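Local atomic coordinates of glutamic acid/alanine-rich protein (Trypanosoma congolense, PDB entry 2Y44), a protein that serves as a surface protein of the parasite, with an elongated, mainly helical ectodomain, and probably assembles into part of the cell-surface coat. Residues Ala17-Thr20 against Ala21-Ala25; Lys45-Glu48 against Arg49-Lys53; Val158-Lys161 against Gly162-Leu166. All coordinates share one frame; numbering follows the deposited sequence.

From the N terminus, contact 1 (17-25) comes first, at the beginning of helix 18-53, and contact 2 (45-53) occupies the far end of that same helix, their centres about 42 Å apart. Contact 3 (158-166) follows much later, within helix 149-183. Each is a local helical contact between adjoining segments, closing only a helical turn; the three run in series, and none nests in or crosses another. Space reorders them: contacts 1 and 3 touch, with centres about 11 Å apart and Ser22 OG 3.6 Å from Leu166 CD1, which ties helix 18-53 to helix 149-183. All three also lean on helix 57-107, contact 2 at the distant end, its nearest atoms about 30 Å from contact 3.

Contact 1 of 3, residues Ala17-Thr20 against Ala21-Ala25; sequences ALET and ASQSA
Leu18 O is gripped twice by Ser22: the backbone N of Ser22 stands 2.8 Å from it, and Ser22 OG lies 2.9 Å from the same Leu18 O. The two donors come from opposite faces of the carbonyl plane, the hydroxyl well above it and the amide tilted less. The hydroxyl reaches back because Ser22 OG sits anti to its own carbonyl carbon (chi1 -65°), beside the backbone N. This is the familiar folding of a helical serine onto the carbonyl four residues earlier, and it gives a buried hydroxyl a partner on its own helix.

The backbone repeats the i to i+4 pattern on each side of this pair. Ala21 N binds Ala17 O at 3.0 Å with a nearly straight N-H...O angle of 169°. Gln23 N to Glu19 O and Ser24 N to Thr20 O carry the pattern onward.

On the exposed side, Glu19 and Gln23 cross at a slant. Gln23 NE2 rests 3.4 Å from Glu19 CG but 3.8 Å from Glu19 OE2, so the amide lies against the aliphatic part of the glutamate. The carboxylate and amide planes are turned 45° from each other.

Leu18 and Ser22 face inward, the former touching Ser92 and the latter Ala85, Leu88 and Thr89 of helix 57-107; Ser22 also meets Leu166 of helix 149-183. Ala17 and Ala21 border Val129.

The chemistry thus divides by face: inside the helical bundle a small polar side chain is satisfied by its own helix and can pack among mostly nonpolar neighbours, whereas the Glu19-Gln23 pair outside meets amide nitrogen to methylene, with no hydrogen bond between the side chains.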
ATOM      1  N   ALA A  17       3.628   2.874 -10.230  1.00 17.12           N
ATOM      2  CA  ALA A  17       4.081   1.928  -9.222  1.00 19.00           C
ATOM      3  C   ALA A  17       2.949   1.512  -8.283  1.00 19.68           C
ATOM      4  O   ALA A  17       3.140   0.605  -7.494  1.00 19.51           O
ATOM      5  CB  ALA A  17       5.273   2.481  -8.428  1.00 19.53           C
ATOM      6  N   LEU A  18       1.776   2.160  -8.375  1.00 18.26           N
ATOM      7  CA  LEU A  18       0.738   1.954  -7.353  1.00 19.46           C
ATOM      8  C   LEU A  18       0.123   0.549  -7.406  1.00 19.41           C
ATOM      9  O   LEU A  18      -0.183  -0.013  -6.378  1.00 20.60           O
ATOM     10  CB  LEU A  18      -0.384   2.990  -7.439  1.00 20.24           C
ATOM     11  CG  LEU A  18      -0.044   4.468  -7.219  1.00 17.58           C
ATOM     12  CD1 LEU A  18      -1.221   5.360  -7.632  1.00 14.52           C
ATOM     13  CD2 LEU A  18       0.389   4.699  -5.794  1.00 24.50           C
ATOM     14  N   GLU A  19      -0.128   0.015  -8.603  1.00 18.22           N
ATOM     15  CA  GLU A  19      -0.672  -1.364  -8.682  1.00 18.60           C
ATOM     16  C   GLU A  19       0.271  -2.382  -7.986  1.00 17.95           C
ATOM     17  O   GLU A  19      -0.162  -3.195  -7.157  1.00 15.63           O
ATOM     18  CB  GLU A  19      -0.931  -1.763 -10.152  1.00 19.88           C
ATOM     19  CG  GLU A  19      -1.788  -3.003 -10.290  1.00 28.25           C
ATOM     20  CD  GLU A  19      -2.377  -3.152 -11.683  1.00 34.93           C
ATOM     21  OE1 GLU A  19      -1.926  -2.449 -12.633  1.00 32.56           O
ATOM     22  OE2 GLU A  19      -3.275  -4.007 -11.825  1.00 39.11           O
ATOM     23  N   THR A  20       1.559  -2.280  -8.262  1.00 19.34           N
ATOM     24  CA  THR A  20       2.526  -3.176  -7.650  1.00 19.90           C
ATOM     25  C   THR A  20       2.585  -2.954  -6.144  1.00 19.76           C
ATOM     26  O   THR A  20       2.598  -3.905  -5.390  1.00 19.81           O
ATOM     27  CB  THR A  20       3.885  -3.023  -8.289  1.00 21.22           C
ATOM     28  OG1 THR A  20       3.799  -3.525  -9.627  1.00 24.80           O
ATOM     29  CG2 THR A  20       4.934  -3.822  -7.531  1.00 23.06           C
ATOM     30  N   ALA A  21       2.612  -1.697  -5.722  1.00 19.58           N
ATOM     31  CA  ALA A  21       2.537  -1.400  -4.274  1.00 18.28           C
ATOM     32  C   ALA A  21       1.283  -1.968  -3.589  1.00 17.58           C
ATOM     33  O   ALA A  21       1.351  -2.450  -2.453  1.00 20.08           O
ATOM     34  CB  ALA A  21       2.660   0.106  -4.036  1.00 17.73           C
ATOM     35  N   SER A  22       0.120  -1.842  -4.244  1.00 16.60           N
ATOM     36  CA  SER A  22      -1.136  -2.365  -3.717  1.00 16.81           C
ATOM     37  C   SER A  22      -1.041  -3.864  -3.596  1.00 17.84           C
ATOM     38  O   SER A  22      -1.411  -4.445  -2.592  1.00 17.17           O
ATOM     39  CB  SER A  22      -2.309  -2.005  -4.655  1.00 17.52           C
ATOM     40  OG  SER A  22      -2.483  -0.600  -4.676  1.00 27.62           O
ATOM     41  N   GLN A  23      -0.574  -4.516  -4.650  1.00 16.67           N
ATOM     42  CA  GLN A  23      -0.543  -5.970  -4.576  1.00 16.87           C
ATOM     43  C   GLN A  23       0.402  -6.429  -3.482  1.00 15.75           C
ATOM     44  O   GLN A  23       0.137  -7.439  -2.837  1.00 17.56           O
ATOM     45  CB  GLN A  23      -0.144  -6.548  -5.936  1.00 15.48           C
ATOM     46  CG  GLN A  23      -1.193  -6.339  -6.994  1.00 21.85           C
ATOM     47  CD  GLN A  23      -0.577  -6.289  -8.397  1.00 27.16           C
ATOM     48  OE1 GLN A  23       0.649  -6.270  -8.544  1.00 26.42           O
ATOM     49  NE2 GLN A  23      -1.426  -6.221  -9.423  1.00 31.07           N
ATOM     50  N   SER A  24       1.518  -5.714  -3.326  1.00 16.94           N
ATOM     51  CA  SER A  24       2.514  -5.995  -2.296  1.00 19.12           C
ATOM     52  C   SER A  24       1.907  -5.833  -0.907  1.00 19.19           C
ATOM     53  O   SER A  24       2.104  -6.689  -0.052  1.00 15.08           O
ATOM     54  CB  SER A  24       3.733  -5.066  -2.443  1.00 19.86           C
ATOM     55  OG  SER A  24       4.687  -5.286  -1.405  1.00 31.51           O
ATOM     56  N   ALA A  25       1.122  -4.770  -0.715  1.00 18.34           N
ATOM     57  CA  ALA A  25       0.510  -4.529   0.591  1.00 18.64           C
ATOM     58  C   ALA A  25      -0.474  -5.637   0.912  1.00 17.63           C
ATOM     59  O   ALA A  25      -0.493  -6.145   2.038  1.00 18.68           O
ATOM     60  CB  ALA A  25      -0.148  -3.132   0.664  1.00 18.52           C
TER

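Contact 2 of 3, residues Lys45-Glu48 against Arg49-Lys53; sequences KAVE and RAKSK
Val47 CG1 packs 3.6 Å from Lys51 CD, the close nonpolar touch of this turn of helix 18-53. Lys51 crosses the valine aslant, its chain bent at chi3 (81°), and its CG also lies against Val47 O. The buried side is the tight one: Val47 meets Ala60, Thr61 and Ala64, and Ala50 meets Val57, all of helix 57-107.

Beyond the bend, Lys51 runs side by side with Glu48. Its NZ forms a salt bridge to Glu48 OE2 at 2.9 Å, on the syn side and 16° out of the carboxylate plane, and a weak bond to Glu48 OE1. At the backbone, Glu48 O receives both Ser52 N (3.0 Å) and Ser52 OG (3.1 Å), from opposite faces of its plane.

The exposed flank of Lys45 and Arg49 is looser. Lys45 CE comes no nearer than 4.3 Å to Arg49 NH2, and the like charges Lys45 NZ and Arg49 NH2 stand 4.5 Å apart.

Lys51 therefore serves two environments: its CD lies on a methyl of Val47, while its ammonium group is probably balanced in part by the Glu48 carboxylate.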
ATOM      1  N   LYS A  45      -5.007 -25.942  19.958  1.00 16.42           N
ATOM      2  CA  LYS A  45      -4.449 -27.270  20.255  1.00 14.43           C
ATOM      3  C   LYS A  45      -3.928 -27.360  21.682  1.00 14.78           C
ATOM      4  O   LYS A  45      -4.189 -28.355  22.386  1.00 13.60           O
ATOM      5  CB  LYS A  45      -3.346 -27.622  19.249  1.00 15.24           C
ATOM      6  CG  LYS A  45      -3.919 -27.866  17.876  1.00 21.14           C
ATOM      7  CD  LYS A  45      -2.805 -28.221  16.868  1.00 24.60           C
ATOM      8  CE  LYS A  45      -1.674 -29.059  17.459  1.00 27.44           C
ATOM      9  NZ  LYS A  45      -0.784 -29.533  16.310  1.00 28.53           N
ATOM     10  N   ALA A  46      -3.266 -26.295  22.130  1.00 16.35           N
ATOM     11  CA  ALA A  46      -2.745 -26.243  23.500  1.00 14.87           C
ATOM     12  C   ALA A  46      -3.893 -26.361  24.528  1.00 14.79           C
ATOM     13  O   ALA A  46      -3.731 -27.021  25.564  1.00 15.14           O
ATOM     14  CB  ALA A  46      -1.919 -24.975  23.716  1.00 14.92           C
ATOM     15  N   VAL A  47      -5.041 -25.765  24.238  1.00 12.84           N
ATOM     16  CA  VAL A  47      -6.237 -25.909  25.093  1.00 15.26           C
ATOM     17  C   VAL A  47      -6.708 -27.355  25.186  1.00 13.93           C
ATOM     18  O   VAL A  47      -6.968 -27.870  26.265  1.00 16.28           O
ATOM     19  CB  VAL A  47      -7.442 -25.064  24.593  1.00 14.23           C
ATOM     20  CG1 VAL A  47      -8.701 -25.481  25.365  1.00 18.73           C
ATOM     21  CG2 VAL A  47      -7.137 -23.576  24.738  1.00 13.32           C
ATOM     22  N   GLU A  48      -6.729 -28.044  24.061  1.00 13.59           N
ATOM     23  CA  GLU A  48      -7.162 -29.439  24.061  1.00 14.76           C
ATOM     24  C   GLU A  48      -6.169 -30.343  24.765  1.00 14.55           C
ATOM     25  O   GLU A  48      -6.568 -31.366  25.338  1.00 15.75           O
ATOM     26  CB  GLU A  48      -7.369 -29.965  22.628  1.00 14.34           C
ATOM     27  CG  GLU A  48      -8.486 -29.241  21.847  1.00 14.38           C
ATOM     28  CD  GLU A  48      -9.780 -29.316  22.563  1.00 15.64           C
ATOM     29  OE1 GLU A  48     -10.037 -30.356  23.184  1.00 16.88           O
ATOM     30  OE2 GLU A  48     -10.526 -28.297  22.576  1.00 21.09           O
ATOM     31  N   ARG A  49      -4.883 -30.045  24.618  1.00 14.97           N
ATOM     32  CA  ARG A  49      -3.821 -30.814  25.302  1.00 15.08           C
ATOM     33  C   ARG A  49      -3.995 -30.672  26.820  1.00 15.08           C
ATOM     34  O   ARG A  49      -3.861 -31.659  27.574  1.00 15.75           O
ATOM     35  CB  ARG A  49      -2.422 -30.314  24.874  1.00 15.80           C
ATOM     36  CG  ARG A  49      -2.143 -30.602  23.347  1.00 22.61           C
ATOM     37  CD  ARG A  49      -1.430 -31.908  23.134  1.00 26.67           C
ATOM     38  NE  ARG A  49      -1.412 -32.401  21.735  1.00 23.96           N
ATOM     39  CZ  ARG A  49      -0.537 -32.004  20.823  1.00 22.24           C
ATOM     40  NH1 ARG A  49       0.325 -31.026  21.138  1.00 26.51           N
ATOM     41  NH2 ARG A  49      -0.489 -32.588  19.614  1.00 15.28           N
ATOM     42  N   ALA A  50      -4.333 -29.452  27.234  1.00 16.21           N
ATOM     43  CA  ALA A  50      -4.598 -29.123  28.640  1.00 18.90           C
ATOM     44  C   ALA A  50      -5.829 -29.858  29.141  1.00 18.84           C
ATOM     45  O   ALA A  50      -5.817 -30.442  30.231  1.00 19.83           O
ATOM     46  CB  ALA A  50      -4.774 -27.588  28.812  1.00 17.56           C
ATOM     47  N   LYS A  51      -6.856 -29.920  28.304  1.00 18.10           N
ATOM     48  CA  LYS A  51      -8.114 -30.558  28.659  1.00 19.58           C
ATOM     49  C   LYS A  51      -7.901 -32.060  28.875  1.00 20.76           C
ATOM     50  O   LYS A  51      -8.424 -32.636  29.813  1.00 19.18           O
ATOM     51  CB  LYS A  51      -9.145 -30.327  27.553  1.00 20.14           C
ATOM     52  CG  LYS A  51      -9.786 -28.933  27.629  1.00 21.67           C
ATOM     53  CD  LYS A  51     -10.372 -28.519  26.308  1.00 27.54           C
ATOM     54  CE  LYS A  51     -11.729 -29.126  26.084  1.00 33.07           C
ATOM     55  NZ  LYS A  51     -12.327 -28.564  24.830  1.00 37.29           N
ATOM     56  N   SER A  52      -7.177 -32.702  27.963  1.00 17.93           N
ATOM     57  CA  SER A  52      -6.777 -34.111  28.153  1.00 19.94           C
ATOM     58  C   SER A  52      -6.068 -34.348  29.488  1.00 19.36           C
ATOM     59  O   SER A  52      -6.278 -35.393  30.117  1.00 22.07           O
ATOM     60  CB  SER A  52      -5.869 -34.576  27.008  1.00 16.80           C
ATOM     61  OG  SER A  52      -6.580 -34.474  25.767  1.00 17.23           O
ATOM     62  N   LYS A  53      -5.138 -33.456  29.829  1.00 21.71           N
ATOM     63  CA  LYS A  53      -4.366 -33.551  31.061  1.00 21.80           C
ATOM     64  C   LYS A  53      -5.225 -33.254  32.310  1.00 24.36           C
ATOM     65  O   LYS A  53      -4.859 -33.667  33.416  1.00 22.77           O
ATOM     66  CB  LYS A  53      -3.159 -32.603  31.029  1.00 23.23           C
ATOM     67  CG  LYS A  53      -2.064 -32.940  30.011  1.00 24.79           C
ATOM     68  CD  LYS A  53      -1.340 -34.214  30.383  1.00 28.38           C
ATOM     69  CE  LYS A  53      -0.015 -34.319  29.601  1.00 31.15           C
ATOM     70  NZ  LYS A  53       0.767 -35.510  30.020  1.00 31.96           N
TER

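Contact 3 of 3, residues Val158-Lys161 against Gly162-Leu166; sequences VFVK and GLKSL
Lys164 N to Val160 O and Leu163 N to Phe159 O, both 2.8 Å, are the shortest bonds here. The first is also the straighter, with an N-H...O angle of 167°. Gly162 N to Val158 O and Ser165 N to Lys161 O, each 3.0 Å, complete an unbroken i to i+4 run. Ser165 OG also leans back toward Lys161 O, but at 3.4 Å that bond is weak.

Side-chain packing begins with Lys164, whose CG lies 3.3 Å from Val160 O. With CG anti to its carbonyl carbon (chi1 -78°), the extended lysine runs beside Val160, pointing the same way, and Val160 CG1 reaches Lys164 CE at 4.0 Å. Here a valine methyl lies against the lysine methylenes, and Val160 and Lys164 together border helix 131-144 through Glu135 and Ser131.

On the inner side, Leu163 CB sits 3.4 Å from Phe159 O. Phe159 turns its side chain out of this turn into the core, against Leu134 and Phe138 of helix 131-144 and against Ser92 and Ala95 of helix 57-107. Further along, Leu166 reaches His84 and Leu88 as well as Ala25 of helix 18-53.

Large nonpolar residues on the inner face, with lysines on the outer one, mark this as an amphipathic helix of an elongated helical bundle, running roughly the same way as helix 18-53.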
ATOM      1  N   VAL A 158      -5.544  12.312  -3.285  1.00 16.68           N
ATOM      2  CA  VAL A 158      -6.355  11.115  -3.433  1.00 16.00           C
ATOM      3  C   VAL A 158      -5.493   9.847  -3.305  1.00 15.73           C
ATOM      4  O   VAL A 158      -5.848   8.905  -2.583  1.00 17.39           O
ATOM      5  CB  VAL A 158      -7.054  11.103  -4.828  1.00 14.18           C
ATOM      6  CG1 VAL A 158      -7.737   9.738  -5.065  1.00 18.21           C
ATOM      7  CG2 VAL A 158      -8.104  12.220  -4.895  1.00 22.91           C
ATOM      8  N   PHE A 159      -4.332   9.865  -3.965  1.00 13.72           N
ATOM      9  CA  PHE A 159      -3.513   8.659  -4.083  1.00 12.70           C
ATOM     10  C   PHE A 159      -2.723   8.553  -2.796  1.00 12.76           C
ATOM     11  O   PHE A 159      -2.469   7.458  -2.300  1.00 15.66           O
ATOM     12  CB  PHE A 159      -2.609   8.726  -5.326  1.00 14.61           C
ATOM     13  CG  PHE A 159      -3.350   9.031  -6.580  1.00 12.82           C
ATOM     14  CD1 PHE A 159      -4.471   8.279  -6.936  1.00 21.68           C
ATOM     15  CD2 PHE A 159      -2.922  10.049  -7.431  1.00 13.45           C
ATOM     16  CE1 PHE A 159      -5.190   8.585  -8.092  1.00 24.83           C
ATOM     17  CE2 PHE A 159      -3.621  10.331  -8.605  1.00 20.24           C
ATOM     18  CZ  PHE A 159      -4.739   9.611  -8.932  1.00 22.03           C
ATOM     19  N   VAL A 160      -2.368   9.697  -2.226  1.00 13.07           N
ATOM     20  CA  VAL A 160      -1.619   9.705  -0.984  1.00 14.00           C
ATOM     21  C   VAL A 160      -2.507   9.096   0.107  1.00 14.97           C
ATOM     22  O   VAL A 160      -2.064   8.185   0.834  1.00 17.11           O
ATOM     23  CB  VAL A 160      -1.175  11.144  -0.607  1.00 14.99           C
ATOM     24  CG1 VAL A 160      -0.673  11.173   0.871  1.00 15.28           C
ATOM     25  CG2 VAL A 160      -0.079  11.612  -1.572  1.00 13.76           C
ATOM     26  N   LYS A 161      -3.778   9.484   0.116  1.00 15.38           N
ATOM     27  CA  LYS A 161      -4.747   8.935   1.066  1.00 16.97           C
ATOM     28  C   LYS A 161      -4.896   7.446   0.856  1.00 14.63           C
ATOM     29  O   LYS A 161      -4.890   6.675   1.821  1.00 14.85           O
ATOM     30  CB  LYS A 161      -6.104   9.617   0.884  1.00 16.30           C
ATOM     31  CG  LYS A 161      -7.143   9.197   1.942  1.00 24.39           C
ATOM     32  CD  LYS A 161      -8.136  10.311   2.295  1.00 34.24           C
ATOM     33  CE  LYS A 161      -9.469   9.732   2.786  1.00 41.11           C
ATOM     34  NZ  LYS A 161      -9.265   8.404   3.446  1.00 43.69           N
ATOM     35  N   GLY A 162      -5.006   7.026  -0.408  1.00 14.67           N
ATOM     36  CA  GLY A 162      -5.283   5.597  -0.640  1.00 14.82           C
ATOM     37  C   GLY A 162      -4.087   4.746  -0.257  1.00 16.40           C
ATOM     38  O   GLY A 162      -4.234   3.617   0.295  1.00 15.41           O
ATOM     39  N   LEU A 163      -2.891   5.265  -0.536  1.00 16.75           N
ATOM     40  CA  LEU A 163      -1.668   4.546  -0.164  1.00 19.12           C
ATOM     41  C   LEU A 163      -1.457   4.530   1.355  1.00 19.91           C
ATOM     42  O   LEU A 163      -1.075   3.500   1.910  1.00 17.59           O
ATOM     43  CB  LEU A 163      -0.427   5.106  -0.888  1.00 21.91           C
ATOM     44  CG  LEU A 163       0.835   4.224  -0.934  1.00 27.86           C
ATOM     45  CD1 LEU A 163       0.492   2.799  -1.313  1.00 25.01           C
ATOM     46  CD2 LEU A 163       1.877   4.759  -1.910  1.00 31.24           C
ATOM     47  N   LYS A 164      -1.731   5.650   2.030  1.00 19.93           N
ATOM     48  CA  LYS A 164      -1.700   5.656   3.502  1.00 19.77           C
ATOM     49  C   LYS A 164      -2.640   4.583   4.100  1.00 19.81           C
ATOM     50  O   LYS A 164      -2.319   3.961   5.140  1.00 18.63           O
ATOM     51  CB  LYS A 164      -2.104   7.030   4.059  1.00 19.15           C
ATOM     52  CG  LYS A 164      -0.989   8.060   3.964  1.00 24.49           C
ATOM     53  CD  LYS A 164      -1.441   9.368   4.558  1.00 27.82           C
ATOM     54  CE  LYS A 164      -0.261  10.324   4.724  1.00 31.93           C
ATOM     55  NZ  LYS A 164      -0.701  11.704   5.082  1.00 33.04           N
ATOM     56  N   SER A 165      -3.805   4.408   3.483  1.00 15.16           N
ATOM     57  CA  SER A 165      -4.772   3.378   3.953  1.00 17.53           C
ATOM     58  C   SER A 165      -4.116   2.030   3.886  1.00 16.28           C
ATOM     59  O   SER A 165      -4.262   1.232   4.811  1.00 17.04           O
ATOM     60  CB  SER A 165      -6.070   3.349   3.149  1.00 18.31           C
ATOM     61  OG  SER A 165      -6.867   4.481   3.426  1.00 24.89           O
ATOM     62  N   LEU A 166      -3.449   1.734   2.756  1.00 14.39           N
ATOM     63  CA  LEU A 166      -2.856   0.391   2.607  1.00 14.32           C
ATOM     64  C   LEU A 166      -1.682   0.233   3.567  1.00 15.18           C
ATOM     65  O   LEU A 166      -1.471  -0.839   4.142  1.00 15.17           O
ATOM     66  CB  LEU A 166      -2.343   0.190   1.174  1.00 15.44           C
ATOM     67  CG  LEU A 166      -3.467  -0.118   0.205  1.00 16.53           C
ATOM     68  CD1 LEU A 166      -3.008   0.161  -1.235  1.00 17.76           C
ATOM     69  CD2 LEU A 166      -3.929  -1.596   0.406  1.00 17.44           C
TER